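Side-chain contacts in glycosyltransferase (PDB 3WAD), which belongs to the glycosyltransferases of the GT-B fold, enzymes built from two Rossmann-like domains, and is found here as an assembly of two chains: residues A113-H118 with T133-I138; A117-W122 with E141-P146. All coordinates share one frame; numbering follows the deposited sequence.

How the interactions relate
Interactions 1 and 2 are successive parts of one seam, their centres about 8 Å apart. Both start from helix 109-122 and share Ala117 and His118; its middle turns meet the beginning of helix 135-141 in interaction 1, and its last turns meet the segment that leaves that helix in interaction 2. The two touch where Val116 CG1 lies 3.8 Å from Ala142 CB. Burial falls off along the seam: all five touching residues of interaction 1 are buried, those of interaction 2 only partly. Both lie in the N-terminal domain, their centres about 21 and 26 Å from the centre of the chain, and the second subunit packs its Arg240 against Ala117 and His118.

Interaction 1 of 2, residues A113-H118 with T133-I138; sequences ADLVAH and TYAGPI
Leu115 and Val116 meet Ala135, Gly136 and Ile138 in a buried van der Waals contact, mainly between apolar side chains, that joins two helices of the N-terminal domain, 109-122 and 135-141. The chain passes from one to the other through strand 126-130. Leu115 carries much of it: with CG anti to the backbone N (chi1 -171°), its CD2 branch arrives 3.9 Å from Ala135 CB. Leu115 CD2 also rests on backbone, 3.7 Å from Ala135 O and 3.9 Å from Gly136 N. A small residue suits position 135, since the short methyl of Ala135 lets the leucine lie close to the main chain of the second helix; Gly136 instead suits the tight fit with the following Pro137. Next along the helix, Val116 meets Ile138, a turn beyond Ala135. These side chains run at a slant to one another and touch through Val116 CG2 and Ile138 CG2, at 4.1 Å; the CG1 arm of Ile138 leads away. Beta-branched side chains offer a methyl close to the backbone, which fits this shallow overlap. Leu115 also packs on Leu4 and Thr6 of strand 2-6, so helix 109-122 also rests on the sheet. Neighbouring helices linked through a strand of a parallel sheet are characteristic of the Rossmann-like domains of GT-B glycosyltransferases.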
ATOM      1  N   ALA B 113      -7.864 -11.109  23.689  1.00 28.48           N
ATOM      2  CA  ALA B 113      -7.174 -10.399  24.800  1.00 29.34           C
ATOM      3  C   ALA B 113      -6.010  -9.490  24.260  1.00 31.92           C
ATOM      4  O   ALA B 113      -5.914  -8.219  24.562  1.00 31.58           O
ATOM      5  CB  ALA B 113      -6.752 -11.426  25.843  1.00 28.28           C
ATOM      6  N   ASP B 114      -5.202 -10.053  23.350  1.00 31.32           N
ATOM      7  CA  ASP B 114      -4.164  -9.218  22.699  1.00 33.35           C
ATOM      8  C   ASP B 114      -4.750  -8.070  21.996  1.00 31.51           C
ATOM      9  O   ASP B 114      -4.185  -6.981  22.056  1.00 33.62           O
ATOM     10  CB  ASP B 114      -3.271  -9.966  21.676  1.00 32.94           C
ATOM     11  CG  ASP B 114      -2.352 -10.957  22.331  1.00 39.69           C
ATOM     12  OD1 ASP B 114      -2.567 -11.239  23.542  1.00 42.25           O
ATOM     13  OD2 ASP B 114      -1.435 -11.492  21.635  1.00 40.58           O
ATOM     14  N   LEU B 115      -5.838  -8.255  21.243  1.00 30.36           N
ATOM     15  CA  LEU B 115      -6.399  -7.048  20.564  1.00 27.61           C
ATOM     16  C   LEU B 115      -6.995  -5.986  21.561  1.00 27.75           C
ATOM     17  O   LEU B 115      -6.894  -4.786  21.310  1.00 26.38           O
ATOM     18  CB  LEU B 115      -7.440  -7.387  19.461  1.00 26.04           C
ATOM     19  CG  LEU B 115      -7.919  -6.250  18.549  1.00 24.88           C
ATOM     20  CD1 LEU B 115      -6.802  -5.806  17.568  1.00 19.60           C
ATOM     21  CD2 LEU B 115      -9.129  -6.705  17.707  1.00 24.10           C
ATOM     22  N   VAL B 116      -7.706  -6.452  22.592  1.00 29.36           N
ATOM     23  CA  VAL B 116      -8.195  -5.509  23.659  1.00 29.95           C
ATOM     24  C   VAL B 116      -7.028  -4.704  24.314  1.00 30.05           C
ATOM     25  O   VAL B 116      -7.038  -3.461  24.326  1.00 30.24           O
ATOM     26  CB  VAL B 116      -8.998  -6.224  24.709  1.00 29.21           C
ATOM     27  CG1 VAL B 116      -9.502  -5.191  25.773  1.00 29.77           C
ATOM     28  CG2 VAL B 116     -10.239  -6.944  24.057  1.00 29.92           C
ATOM     29  N   ALA B 117      -6.003  -5.433  24.766  1.00 30.81           N
ATOM     30  CA  ALA B 117      -4.782  -4.808  25.303  1.00 31.19           C
ATOM     31  C   ALA B 117      -4.227  -3.744  24.403  1.00 31.23           C
ATOM     32  O   ALA B 117      -3.926  -2.665  24.901  1.00 32.98           O
ATOM     33  CB  ALA B 117      -3.707  -5.828  25.651  1.00 30.29           C
ATOM     34  N   HIS B 118      -4.091  -4.012  23.081  1.00 31.80           N
ATOM     35  CA  HIS B 118      -3.661  -2.996  22.093  1.00 30.95           C
ATOM     36  C   HIS B 118      -4.622  -1.827  21.953  1.00 32.63           C
ATOM     37  O   HIS B 118      -4.215  -0.638  21.740  1.00 30.75           O
ATOM     38  CB  HIS B 118      -3.442  -3.623  20.692  1.00 31.70           C
ATOM     39  CG  HIS B 118      -2.842  -2.669  19.698  1.00 29.84           C
ATOM     40  ND1 HIS B 118      -1.560  -2.192  19.832  1.00 28.10           N
ATOM     41  CD2 HIS B 118      -3.330  -2.114  18.559  1.00 30.18           C
ATOM     42  CE1 HIS B 118      -1.291  -1.360  18.841  1.00 31.43           C
ATOM     43  NE2 HIS B 118      -2.352  -1.287  18.050  1.00 30.73           N
ATOM     44  N   THR B 133     -14.376 -11.469  11.863  1.00 22.22           N
ATOM     45  CA  THR B 133     -13.349 -11.362  12.902  1.00 23.70           C
ATOM     46  C   THR B 133     -13.874 -10.732  14.246  1.00 22.84           C
ATOM     47  O   THR B 133     -13.667  -9.536  14.502  1.00 22.52           O
ATOM     48  CB  THR B 133     -12.108 -10.534  12.328  1.00 23.52           C
ATOM     49  OG1 THR B 133     -11.642 -11.176  11.115  1.00 24.57           O
ATOM     50  CG2 THR B 133     -10.954 -10.560  13.357  1.00 22.98           C
ATOM     51  N   TYR B 134     -14.477 -11.531  15.089  1.00 24.37           N
ATOM     52  CA  TYR B 134     -15.261 -11.003  16.229  1.00 26.97           C
ATOM     53  C   TYR B 134     -14.447 -10.537  17.444  1.00 29.19           C
ATOM     54  O   TYR B 134     -15.015 -10.087  18.447  1.00 30.27           O
ATOM     55  CB  TYR B 134     -16.395 -11.984  16.643  1.00 26.45           C
ATOM     56  CG  TYR B 134     -17.638 -11.765  15.782  1.00 29.66           C
ATOM     57  CD1 TYR B 134     -17.783 -12.386  14.517  1.00 25.37           C
ATOM     58  CD2 TYR B 134     -18.608 -10.834  16.175  1.00 27.63           C
ATOM     59  CE1 TYR B 134     -18.893 -12.136  13.726  1.00 25.10           C
ATOM     60  CE2 TYR B 134     -19.709 -10.596  15.410  1.00 26.65           C
ATOM     61  CZ  TYR B 134     -19.851 -11.239  14.181  1.00 27.38           C
ATOM     62  OH  TYR B 134     -20.986 -10.929  13.449  1.00 30.88           O
ATOM     63  N   ALA B 135     -13.129 -10.634  17.386  1.00 30.19           N
ATOM     64  CA  ALA B 135     -12.334  -9.808  18.284  1.00 31.79           C
ATOM     65  C   ALA B 135     -12.511  -8.261  18.099  1.00 32.14           C
ATOM     66  O   ALA B 135     -12.497  -7.482  19.085  1.00 32.03           O
ATOM     67  CB  ALA B 135     -10.852 -10.228  18.165  1.00 32.98           C
ATOM     68  N   GLY B 136     -12.709  -7.829  16.842  1.00 33.01           N
ATOM     69  CA  GLY B 136     -12.925  -6.428  16.448  1.00 29.18           C
ATOM     70  C   GLY B 136     -13.877  -5.639  17.371  1.00 32.16           C
ATOM     71  O   GLY B 136     -13.458  -4.618  18.006  1.00 32.07           O
ATOM     72  N   PRO B 137     -15.166  -6.073  17.431  1.00 29.96           N
ATOM     73  CA  PRO B 137     -16.149  -5.335  18.238  1.00 30.03           C
ATOM     74  C   PRO B 137     -15.878  -5.402  19.756  1.00 29.33           C
ATOM     75  O   PRO B 137     -16.228  -4.461  20.403  1.00 29.20           O
ATOM     76  CB  PRO B 137     -17.509  -5.996  17.866  1.00 29.93           C
ATOM     77  CG  PRO B 137     -17.144  -7.417  17.407  1.00 29.30           C
ATOM     78  CD  PRO B 137     -15.770  -7.229  16.715  1.00 30.88           C
ATOM     79  N   ILE B 138     -15.360  -6.508  20.299  1.00 30.99           N
ATOM     80  CA  ILE B 138     -14.988  -6.610  21.735  1.00 32.41           C
ATOM     81  C   ILE B 138     -13.922  -5.519  22.081  1.00 35.13           C
ATOM     82  O   ILE B 138     -14.115  -4.648  23.034  1.00 32.53           O
ATOM     83  CB  ILE B 138     -14.502  -8.013  22.078  1.00 33.89           C
ATOM     84  CG1 ILE B 138     -15.574  -9.057  21.690  1.00 33.93           C
ATOM     85  CG2 ILE B 138     -14.103  -8.183  23.566  1.00 34.17           C
ATOM     86  CD1 ILE B 138     -16.927  -8.872  22.429  1.00 32.14           C
TER

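Interaction 2 of 2, residues A117-W122 with E141-P146; sequences AHARQW and EAVGAP
Ala142 and Val143 make all the contacts of the segment 141-146 with the last turns of helix 109-122, meeting Ala119 and Arg120. Glu141, first in the segment, turns to other partners, its OE1 forming a hydrogen bond with His147 NE2. Ala142 follows, with its CB directed at the helix and Ala142 CB 3.8 Å from Arg120 NH1. The guanidinium meets this methyl obliquely, in a van der Waals contact; the long arginine chain, bent at chi3 (-124°), brings its charged end alongside the segment while its stem remains on the helix. Arginine suits this exposed border: its aliphatic CG packs on Val143, and the exposed guanidinium, which brushes Ala142, probably remains largely hydrated. Val143 makes the broader contact, touching both Ala119 and Arg120. Val143 CG1 is anti to the carbonyl carbon (chi1 -51°) and settles over the helix backbone, 4.0 Å from Ala119 O and 4.1 Å from Arg120 CA. Val143 CG1 also has the Arg120 stem beside it, 4.2 Å from Arg120 CG, and Ala119 CB at 4.4 Å. The small alanine leaves the valine methyl access to the main chain, and the CA atoms of Arg120 and Val143 come to 6.7 Å. Gly144 then takes a positive phi (45°), a conformation that favours glycine, and the chain turns away through Ala145 to Pro146, whose backbone bonds to Val127 of strand 126-130. The segment thus bridges helix 135-141 and strand 147-150 beside the end of helix 109-122, while Ala119 also packs on Leu4 of strand 2-6.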
ATOM      1  N   ALA B 117      -6.003  -5.433  24.766  1.00 30.81           N
ATOM      2  CA  ALA B 117      -4.782  -4.808  25.303  1.00 31.19           C
ATOM      3  C   ALA B 117      -4.227  -3.744  24.403  1.00 31.23           C
ATOM      4  O   ALA B 117      -3.926  -2.665  24.901  1.00 32.98           O
ATOM      5  CB  ALA B 117      -3.707  -5.828  25.651  1.00 30.29           C
ATOM      6  N   HIS B 118      -4.091  -4.012  23.081  1.00 31.80           N
ATOM      7  CA  HIS B 118      -3.661  -2.996  22.093  1.00 30.95           C
ATOM      8  C   HIS B 118      -4.622  -1.827  21.953  1.00 32.63           C
ATOM      9  O   HIS B 118      -4.215  -0.638  21.740  1.00 30.75           O
ATOM     10  CB  HIS B 118      -3.442  -3.623  20.692  1.00 31.70           C
ATOM     11  CG  HIS B 118      -2.842  -2.669  19.698  1.00 29.84           C
ATOM     12  ND1 HIS B 118      -1.560  -2.192  19.832  1.00 28.10           N
ATOM     13  CD2 HIS B 118      -3.330  -2.114  18.559  1.00 30.18           C
ATOM     14  CE1 HIS B 118      -1.291  -1.360  18.841  1.00 31.43           C
ATOM     15  NE2 HIS B 118      -2.352  -1.287  18.050  1.00 30.73           N
ATOM     16  N   ALA B 119      -5.924  -2.148  21.958  1.00 33.74           N
ATOM     17  CA  ALA B 119      -6.909  -1.038  21.853  1.00 36.53           C
ATOM     18  C   ALA B 119      -6.749  -0.146  23.115  1.00 35.96           C
ATOM     19  O   ALA B 119      -6.726   1.061  22.979  1.00 36.12           O
ATOM     20  CB  ALA B 119      -8.413  -1.530  21.623  1.00 33.38           C
ATOM     21  N   ARG B 120      -6.516  -0.764  24.275  1.00 37.62           N
ATOM     22  CA  ARG B 120      -6.422   0.006  25.557  1.00 39.72           C
ATOM     23  C   ARG B 120      -5.169   0.896  25.502  1.00 41.10           C
ATOM     24  O   ARG B 120      -5.266   2.136  25.656  1.00 42.49           O
ATOM     25  CB  ARG B 120      -6.451  -0.873  26.797  1.00 38.94           C
ATOM     26  CG  ARG B 120      -7.747  -1.643  27.017  1.00 43.49           C
ATOM     27  CD  ARG B 120      -8.028  -1.957  28.519  1.00 46.32           C
ATOM     28  NE  ARG B 120      -8.223  -3.386  28.807  1.00 46.50           N
ATOM     29  CZ  ARG B 120      -9.387  -4.029  29.047  1.00 46.47           C
ATOM     30  NH1 ARG B 120     -10.583  -3.416  28.984  1.00 48.40           N
ATOM     31  NH2 ARG B 120      -9.362  -5.344  29.300  1.00 38.96           N
ATOM     32  N   GLN B 121      -4.042   0.299  25.107  1.00 40.52           N
ATOM     33  CA  GLN B 121      -2.800   1.056  24.908  1.00 39.99           C
ATOM     34  C   GLN B 121      -2.899   2.107  23.866  1.00 37.95           C
ATOM     35  O   GLN B 121      -2.705   3.288  24.155  1.00 39.09           O
ATOM     36  CB  GLN B 121      -1.632   0.131  24.587  1.00 41.12           C
ATOM     37  CG  GLN B 121      -1.096  -0.538  25.791  1.00 46.13           C
ATOM     38  CD  GLN B 121      -1.065   0.412  27.051  1.00 53.12           C
ATOM     39  OE1 GLN B 121      -0.444   1.509  27.036  1.00 49.21           O
ATOM     40  NE2 GLN B 121      -1.744  -0.036  28.146  1.00 53.60           N
ATOM     41  N   TRP B 122      -3.183   1.708  22.638  1.00 35.92           N
ATOM     42  CA  TRP B 122      -3.170   2.631  21.484  1.00 32.41           C
ATOM     43  C   TRP B 122      -4.327   3.577  21.452  1.00 33.22           C
ATOM     44  O   TRP B 122      -4.327   4.597  20.684  1.00 32.72           O
ATOM     45  CB  TRP B 122      -3.242   1.826  20.142  1.00 32.45           C
ATOM     46  CG  TRP B 122      -2.758   2.610  18.912  1.00 30.23           C
ATOM     47  CD1 TRP B 122      -1.622   3.403  18.873  1.00 29.91           C
ATOM     48  CD2 TRP B 122      -3.275   2.609  17.562  1.00 29.75           C
ATOM     49  NE1 TRP B 122      -1.429   3.895  17.649  1.00 25.16           N
ATOM     50  CE2 TRP B 122      -2.418   3.445  16.800  1.00 27.27           C
ATOM     51  CE3 TRP B 122      -4.348   1.979  16.918  1.00 27.74           C
ATOM     52  CZ2 TRP B 122      -2.605   3.681  15.408  1.00 26.09           C
ATOM     53  CZ3 TRP B 122      -4.551   2.223  15.552  1.00 21.12           C
ATOM     54  CH2 TRP B 122      -3.690   3.089  14.803  1.00 27.62           C
ATOM     55  N   GLU B 141     -15.246  -1.778  21.982  1.00 36.64           N
ATOM     56  CA  GLU B 141     -16.197  -1.438  23.005  1.00 40.47           C
ATOM     57  C   GLU B 141     -15.528  -1.359  24.380  1.00 40.69           C
ATOM     58  O   GLU B 141     -16.115  -0.895  25.335  1.00 41.35           O
ATOM     59  CB  GLU B 141     -17.288  -2.511  23.048  1.00 38.66           C
ATOM     60  CG  GLU B 141     -18.115  -2.462  21.766  1.00 44.32           C
ATOM     61  CD  GLU B 141     -19.343  -1.612  21.867  1.00 47.83           C
ATOM     62  OE1 GLU B 141     -20.134  -1.587  20.870  1.00 43.94           O
ATOM     63  OE2 GLU B 141     -19.521  -0.991  22.955  1.00 49.74           O
ATOM     64  N   ALA B 142     -14.311  -1.871  24.487  1.00 41.59           N
ATOM     65  CA  ALA B 142     -13.568  -1.709  25.700  1.00 40.78           C
ATOM     66  C   ALA B 142     -13.130  -0.244  25.793  1.00 40.55           C
ATOM     67  O   ALA B 142     -12.736   0.207  26.832  1.00 42.97           O
ATOM     68  CB  ALA B 142     -12.427  -2.692  25.713  1.00 42.16           C
ATOM     69  N   VAL B 143     -13.316   0.537  24.750  1.00 39.60           N
ATOM     70  CA  VAL B 143     -12.758   1.879  24.702  1.00 40.33           C
ATOM     71  C   VAL B 143     -13.727   2.903  24.025  1.00 40.33           C
ATOM     72  O   VAL B 143     -13.272   3.999  23.502  1.00 40.58           O
ATOM     73  CB  VAL B 143     -11.261   1.894  24.072  1.00 40.03           C
ATOM     74  CG1 VAL B 143     -10.307   0.849  24.765  1.00 40.09           C
ATOM     75  CG2 VAL B 143     -11.226   1.711  22.565  1.00 39.24           C
ATOM     76  N   GLY B 144     -15.020   2.515  23.945  1.00 38.67           N
ATOM     77  CA  GLY B 144     -16.044   3.343  23.286  1.00 35.05           C
ATOM     78  C   GLY B 144     -15.556   3.886  21.962  1.00 36.73           C
ATOM     79  O   GLY B 144     -15.875   5.068  21.540  1.00 36.17           O
ATOM     80  N   ALA B 145     -14.805   3.055  21.219  1.00 32.77           N
ATOM     81  CA  ALA B 145     -14.671   3.509  19.846  1.00 29.72           C
ATOM     82  C   ALA B 145     -15.864   2.912  19.097  1.00 27.56           C
ATOM     83  O   ALA B 145     -16.251   1.762  19.345  1.00 27.95           O
ATOM     84  CB  ALA B 145     -13.294   3.084  19.221  1.00 27.95           C
ATOM     85  N   PRO B 146     -16.414   3.680  18.182  1.00 26.34           N
ATOM     86  CA  PRO B 146     -17.364   3.268  17.227  1.00 26.80           C
ATOM     87  C   PRO B 146     -16.587   2.219  16.304  1.00 29.89           C
ATOM     88  O   PRO B 146     -15.327   2.319  16.119  1.00 28.10           O
ATOM     89  CB  PRO B 146     -17.602   4.535  16.468  1.00 28.51           C
ATOM     90  CG  PRO B 146     -16.234   5.341  16.637  1.00 24.88           C
ATOM     91  CD  PRO B 146     -15.883   5.050  17.934  1.00 25.53           C
TER